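Local coordinates for protein transketolase (Campylobacter jejuni, PDB 3M7I) that belongs to the transketolase family of thiamine diphosphate-dependent enzymes and binds 5-O-phosphono-beta-D-ribofuranose close to its cofactor, at residues F413-F418 against F439-H444; S501-K506 against S536-W541. All coordinates share one frame; numbering follows the deposited sequence.

Interaction 1 (F413-F418 against F439-H444); sequences FSATFF and FFIFTH. With RP5 (5-O-phosphono-beta-D-ribofuranose), chain E.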
# COMPACT_ATOMS: atom_id res chain seq x y z
N PHE A 413 12.07 0.42 -14.81
CA PHE A 413 10.84 1.18 -14.54
C PHE A 413 9.62 0.33 -14.21
O PHE A 413 9.41 -0.78 -14.75
CB PHE A 413 10.55 2.23 -15.62
CG PHE A 413 10.02 1.60 -16.90
CD1 PHE A 413 8.69 1.27 -17.01
CD2 PHE A 413 10.87 1.31 -17.96
CE1 PHE A 413 8.19 0.66 -18.16
CE2 PHE A 413 10.38 0.69 -19.13
CZ PHE A 413 9.06 0.37 -19.22
N SER A 414 8.84 0.87 -13.26
CA SER A 414 7.56 0.38 -12.79
C SER A 414 6.44 1.35 -13.17
O SER A 414 6.57 2.57 -12.99
CB SER A 414 7.53 0.19 -11.25
OG SER A 414 8.57 -0.64 -10.75
N ALA A 415 5.36 0.80 -13.73
CA ALA A 415 4.21 1.59 -14.19
C ALA A 415 2.87 1.08 -13.74
O ALA A 415 2.56 -0.13 -13.76
CB ALA A 415 4.27 1.72 -15.78
N THR A 416 2.03 2.07 -13.36
CA THR A 416 0.63 1.91 -13.06
C THR A 416 -0.08 3.31 -13.10
O THR A 416 0.60 4.31 -13.37
CB THR A 416 0.39 1.18 -11.72
OG1 THR A 416 -1.00 0.87 -11.59
CG2 THR A 416 1.01 1.96 -10.51
N PHE A 417 -1.40 3.31 -12.83
CA PHE A 417 -2.16 4.57 -12.63
C PHE A 417 -1.68 5.19 -11.31
O PHE A 417 -1.35 4.51 -10.33
CB PHE A 417 -3.65 4.39 -12.53
CG PHE A 417 -4.33 3.89 -13.78
CD1 PHE A 417 -3.80 4.16 -15.03
CD2 PHE A 417 -5.47 3.18 -13.68
CE1 PHE A 417 -4.46 3.70 -16.16
CE2 PHE A 417 -6.14 2.70 -14.85
CZ PHE A 417 -5.63 3.01 -16.04
N PHE A 418 -1.59 6.51 -11.25
CA PHE A 418 -1.11 7.13 -10.04
C PHE A 418 -1.92 6.78 -8.81
O PHE A 418 -1.33 6.68 -7.70
CB PHE A 418 -1.13 8.67 -10.26
CG PHE A 418 -0.44 9.53 -9.21
CD1 PHE A 418 0.67 9.12 -8.53
CD2 PHE A 418 -0.83 10.85 -9.08
CE1 PHE A 418 1.32 9.94 -7.64
CE2 PHE A 418 -0.14 11.71 -8.25
CZ PHE A 418 0.95 11.26 -7.55
N PHE A 439 12.72 4.03 -11.58
CA PHE A 439 11.86 5.08 -12.14
C PHE A 439 10.39 4.59 -12.05
O PHE A 439 10.06 3.45 -12.49
CB PHE A 439 12.29 5.42 -13.58
CG PHE A 439 13.75 5.71 -13.69
CD1 PHE A 439 14.28 6.87 -13.08
CD2 PHE A 439 14.62 4.82 -14.29
CE1 PHE A 439 15.63 7.10 -13.11
CE2 PHE A 439 15.98 5.05 -14.31
CZ PHE A 439 16.50 6.21 -13.68
N PHE A 440 9.52 5.44 -11.53
CA PHE A 440 8.11 5.14 -11.29
C PHE A 440 7.28 5.91 -12.26
O PHE A 440 7.37 7.13 -12.30
CB PHE A 440 7.74 5.44 -9.81
CG PHE A 440 8.36 4.48 -8.83
CD1 PHE A 440 7.69 3.37 -8.40
CD2 PHE A 440 9.67 4.67 -8.41
CE1 PHE A 440 8.31 2.48 -7.50
CE2 PHE A 440 10.31 3.81 -7.55
CZ PHE A 440 9.59 2.73 -7.07
N ILE A 441 6.52 5.20 -13.08
CA ILE A 441 5.67 5.85 -14.07
C ILE A 441 4.18 5.77 -13.66
O ILE A 441 3.56 4.73 -13.56
CB ILE A 441 5.87 5.16 -15.47
CG1 ILE A 441 7.37 4.99 -15.81
CG2 ILE A 441 5.03 5.82 -16.53
CD1 ILE A 441 8.13 6.27 -15.79
N PHE A 442 3.61 6.95 -13.36
CA PHE A 442 2.28 7.05 -12.82
C PHE A 442 1.41 7.95 -13.76
O PHE A 442 1.46 9.20 -13.70
CB PHE A 442 2.29 7.70 -11.42
CG PHE A 442 3.03 6.92 -10.37
CD1 PHE A 442 3.05 5.54 -10.34
CD2 PHE A 442 3.75 7.62 -9.39
CE1 PHE A 442 3.73 4.87 -9.31
CE2 PHE A 442 4.43 6.95 -8.36
CZ PHE A 442 4.45 5.57 -8.37
N THR A 443 0.57 7.30 -14.53
CA THR A 443 -0.37 8.00 -15.43
C THR A 443 -1.70 8.29 -14.78
O THR A 443 -1.98 7.89 -13.66
CB THR A 443 -0.50 7.26 -16.80
OG1 THR A 443 -1.35 6.10 -16.68
CG2 THR A 443 0.94 6.95 -17.38
N HIS A 444 -2.58 8.99 -15.49
CA HIS A 444 -3.94 9.19 -14.98
C HIS A 444 -3.91 9.97 -13.67
O HIS A 444 -4.49 9.62 -12.66
CB HIS A 444 -4.67 7.84 -14.90
CG HIS A 444 -4.94 7.23 -16.24
ND1 HIS A 444 -3.92 6.90 -17.14
CD2 HIS A 444 -6.10 6.81 -16.80
CE1 HIS A 444 -4.48 6.39 -18.22
NE2 HIS A 444 -5.79 6.30 -18.04
C1 RP5 E . -9.84 1.15 -16.43
O4 RP5 E . -8.87 1.99 -16.95
C2 RP5 E . -10.24 0.21 -17.56
O2 RP5 E . -9.66 -1.04 -17.27
C3 RP5 E . -9.81 0.91 -18.84
O3 RP5 E . -9.23 0.07 -19.82
C4 RP5 E . -8.76 1.86 -18.35
C5 RP5 E . -8.99 3.22 -18.94
O5 RP5 E . -8.52 3.16 -20.28
P' RP5 E . -7.87 4.50 -20.76
O1X RP5 E . -6.49 4.33 -21.34
O2X RP5 E . -7.96 5.45 -19.44
O3X RP5 E . -8.67 5.16 -22.01
O1 RP5 E . -10.98 1.90 -16.07
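Ser414 and Ile441 are joined by a short backbone hydrogen bond, Ile441 N to Ser414 O at 2.6 Å, one of five that pair 413-418 with 439-444 as neighbouring parallel strands, their axes 17° apart. Ser414 N, Thr416 N and Phe418 N reach back to Phe439 O, Ile441 O and Thr443 O, while Thr443 N returns to Thr416 O. Phe413, Ala415, Phe439 and Ile441 leave the sheet on one face, though the Phe413 and Phe439 rings turn away; Ala415 CB is 3.8 Å from Ile441 CB, with Phe413 CD1 lying obliquely against Ile441 CG1. On the other face Thr416 lays its methyl CG2 beside the Phe442 ring. Phe418 comes to that ring from the strand end, CD1 to Phe442 CD2 3.5 Å; the two rings run nearly parallel but are slid so far apart that they barely overlap. At the end of the strands, where side chains diverge, Phe417 CE1 sits 3.3 Å above the centre of the imidazole of His444, the planes tilted by 33°. With CG anti to its carbonyl carbon (chi1 -67°), His444 turns back toward the Phe417 ring. His444 ND1 donates to Thr443 OG1 (2.7 Å), which lies out of the imidazole plane and is also bonded to Asn372. That bond and the phenyl cover help to fix the imidazole, whose His444 NE2 donates to RP5 O2X at 2.7 Å. The Phe417 ring also meets RP5 O4 at its edge and lies near bound thiamine diphosphate. Strand 411-417, helix 425-434 and strand 439-443 form a beta-alpha-beta unit of the pyrimidine-binding domain, whose strand ends here border the ligand site.

Interaction 2 (S501-K506 against S536-W541); sequences SRQKLK and SGSEVW. With RP5 (5-O-phosphono-beta-D-ribofuranose), chain E.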
# COMPACT_ATOMS: atom_id res chain seq x y z
N SER A 501 -0.57 12.77 -17.39
CA SER A 501 -1.97 12.91 -17.66
C SER A 501 -2.55 11.86 -18.59
O SER A 501 -1.84 11.40 -19.51
CB SER A 501 -2.29 14.24 -18.34
OG SER A 501 -1.70 14.31 -19.65
N ARG A 502 -3.82 11.55 -18.40
CA ARG A 502 -4.59 10.77 -19.41
C ARG A 502 -4.92 11.67 -20.58
O ARG A 502 -4.79 11.27 -21.73
CB ARG A 502 -5.86 10.25 -18.79
CG ARG A 502 -6.75 9.43 -19.74
CD ARG A 502 -8.06 9.06 -19.09
NE ARG A 502 -8.77 8.04 -19.85
CZ ARG A 502 -9.91 8.20 -20.49
NH1 ARG A 502 -10.42 7.14 -21.17
NH2 ARG A 502 -10.58 9.35 -20.45
N GLN A 503 -5.29 12.91 -20.27
CA GLN A 503 -5.85 13.78 -21.29
C GLN A 503 -4.78 14.65 -21.96
O GLN A 503 -3.70 14.94 -21.41
CB GLN A 503 -6.94 14.69 -20.69
CG GLN A 503 -6.37 15.89 -19.87
CD GLN A 503 -5.99 15.61 -18.38
OE1 GLN A 503 -5.78 16.59 -17.59
NE2 GLN A 503 -5.94 14.34 -17.98
N LYS A 504 -5.11 15.14 -23.16
CA LYS A 504 -4.20 15.95 -23.90
C LYS A 504 -3.94 17.31 -23.24
O LYS A 504 -4.88 17.97 -22.80
CB LYS A 504 -4.81 16.16 -25.29
CG LYS A 504 -3.93 16.92 -26.24
CD LYS A 504 -4.45 16.74 -27.72
CE LYS A 504 -4.40 15.24 -28.19
NZ LYS A 504 -4.30 15.12 -29.72
N LEU A 505 -2.67 17.70 -23.12
CA LEU A 505 -2.25 18.98 -22.57
C LEU A 505 -1.70 19.87 -23.68
O LEU A 505 -1.27 19.40 -24.72
CB LEU A 505 -1.20 18.84 -21.49
CG LEU A 505 -1.53 17.85 -20.37
CD1 LEU A 505 -0.57 17.92 -19.25
CD2 LEU A 505 -2.96 18.03 -19.82
N LYS A 506 -1.66 21.15 -23.41
CA LYS A 506 -1.21 22.07 -24.41
C LYS A 506 0.28 22.37 -24.24
O LYS A 506 0.81 22.59 -23.14
CB LYS A 506 -2.12 23.29 -24.38
CG LYS A 506 -2.00 24.23 -25.60
CD LYS A 506 -2.93 25.46 -25.49
CE LYS A 506 -2.50 26.66 -26.33
NZ LYS A 506 -2.53 26.39 -27.82
N SER A 536 1.52 23.19 -11.68
CA SER A 536 2.22 22.08 -12.29
C SER A 536 1.31 21.35 -13.25
O SER A 536 0.10 21.49 -13.20
CB SER A 536 2.72 21.06 -11.20
OG SER A 536 1.62 20.46 -10.56
N GLY A 537 1.91 20.58 -14.14
CA GLY A 537 1.22 19.65 -15.01
C GLY A 537 0.05 20.31 -15.73
O GLY A 537 0.20 21.44 -16.25
N SER A 538 -1.09 19.67 -15.67
CA SER A 538 -2.27 20.11 -16.41
C SER A 538 -2.82 21.47 -16.01
O SER A 538 -3.63 22.01 -16.74
CB SER A 538 -3.39 19.07 -16.32
OG SER A 538 -3.65 18.59 -15.00
N GLU A 539 -2.39 22.04 -14.90
CA GLU A 539 -2.95 23.29 -14.47
C GLU A 539 -2.18 24.51 -15.00
O GLU A 539 -2.64 25.65 -14.87
CB GLU A 539 -3.17 23.28 -12.94
CG GLU A 539 -4.38 22.58 -12.58
CD GLU A 539 -4.29 21.09 -12.86
OE1 GLU A 539 -3.49 20.43 -12.11
OE2 GLU A 539 -4.98 20.59 -13.81
N VAL A 540 -1.01 24.30 -15.59
CA VAL A 540 -0.19 25.41 -16.09
C VAL A 540 -0.93 26.22 -17.18
O VAL A 540 -0.92 27.44 -17.15
CB VAL A 540 1.15 24.95 -16.62
CG1 VAL A 540 1.92 26.10 -17.16
CG2 VAL A 540 2.01 24.32 -15.52
N TRP A 541 -1.60 25.57 -18.13
CA TRP A 541 -2.32 26.39 -19.14
C TRP A 541 -3.46 27.18 -18.58
O TRP A 541 -3.70 28.30 -19.04
CB TRP A 541 -2.78 25.62 -20.43
CG TRP A 541 -1.90 26.04 -21.62
CD1 TRP A 541 -0.84 25.32 -22.12
CD2 TRP A 541 -1.87 27.31 -22.32
NE1 TRP A 541 -0.20 26.03 -23.11
CE2 TRP A 541 -0.80 27.24 -23.26
CE3 TRP A 541 -2.63 28.48 -22.26
CZ2 TRP A 541 -0.48 28.30 -24.14
CZ3 TRP A 541 -2.31 29.55 -23.14
CH2 TRP A 541 -1.25 29.43 -24.07
C1 RP5 E . -9.84 1.15 -16.43
O4 RP5 E . -8.87 1.99 -16.95
C2 RP5 E . -10.24 0.21 -17.56
O2 RP5 E . -9.66 -1.04 -17.27
C3 RP5 E . -9.81 0.91 -18.84
O3 RP5 E . -9.23 0.07 -19.82
C4 RP5 E . -8.76 1.86 -18.35
C5 RP5 E . -8.99 3.22 -18.94
O5 RP5 E . -8.52 3.16 -20.28
P' RP5 E . -7.87 4.50 -20.76
O1X RP5 E . -6.49 4.33 -21.34
O2X RP5 E . -7.96 5.45 -19.44
O3X RP5 E . -8.67 5.16 -22.01
O1 RP5 E . -10.98 1.90 -16.07
O HOH W 1 -4.34 16.17 -15.05
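Lys506 and Trp541 meet because the lysine sets CG opposite its backbone N (chi1 -166°) and stays extended to CE, laying its methylenes over the indole. This is a CH-pi contact, CD standing 3.6 Å from the centroid of the five-membered ring and only 13° off its normal, and it joins the loop after strand 496-499 of the pyrimidine-binding domain to helix 540-552 in the C-terminal domain. CE continues over the six-membered ring, 3.4 Å from Trp541 CZ2, whereas NZ, beyond the bend at chi4, is so distant that any cation-pi attraction is weak. Lys506 O lies at the indole edge, and Trp541 NE1 is hydrogen-bonded to Ala507 O, which holds the ring against the loop. Deeper in, Leu505 packs both methyls on the 537-538 backbone and the serine side chain, CD2 reaching Ser538 CB at 3.7 Å and CD1 passing near Gly537, whose positive phi (51°) favours glycine. Gln503 brings OE1 to the same serine. No direct hydrogen bond crosses the contact. Ser538 OG donates to Glu539 OE2 on its syn side but tilted out of the carboxylate plane, and Glu539 forms a salt bridge with Arg475 through OE1. Near the start of the loop, Arg502 stretches away from the helix to RP5, NE donating to RP5 O2X and NH1 to RP5 O3X with the phosphorus in the guanidinium plane. One water spans the interface by donating to Gln503 OE1 at 2.9 Å and to Ser538 OG at 2.5 Å.

After the thiamine diphosphate-binding domain the chain reaches strand 411-417, and interaction 1 closes a 20-residue connection, carrying helix 425-434, when strand 439-443 falls in beside it. The chain then builds strands 472-474 and 496-499 of the same sheet before interaction 2 opens at 501-506; that contact closes a 29-residue connection with no helix as 536-541 comes in. The loops therefore follow in series, neither nesting nor crossing. Interaction 1 works inside the pyrimidine-binding domain, while interaction 2 ties it to the C-terminal domain. Their centres are about 16 Å apart, yet His444 packs on Arg502, and both hydrogen-bond to the phosphate; RP5 is also bonded by His259 of the second subunit.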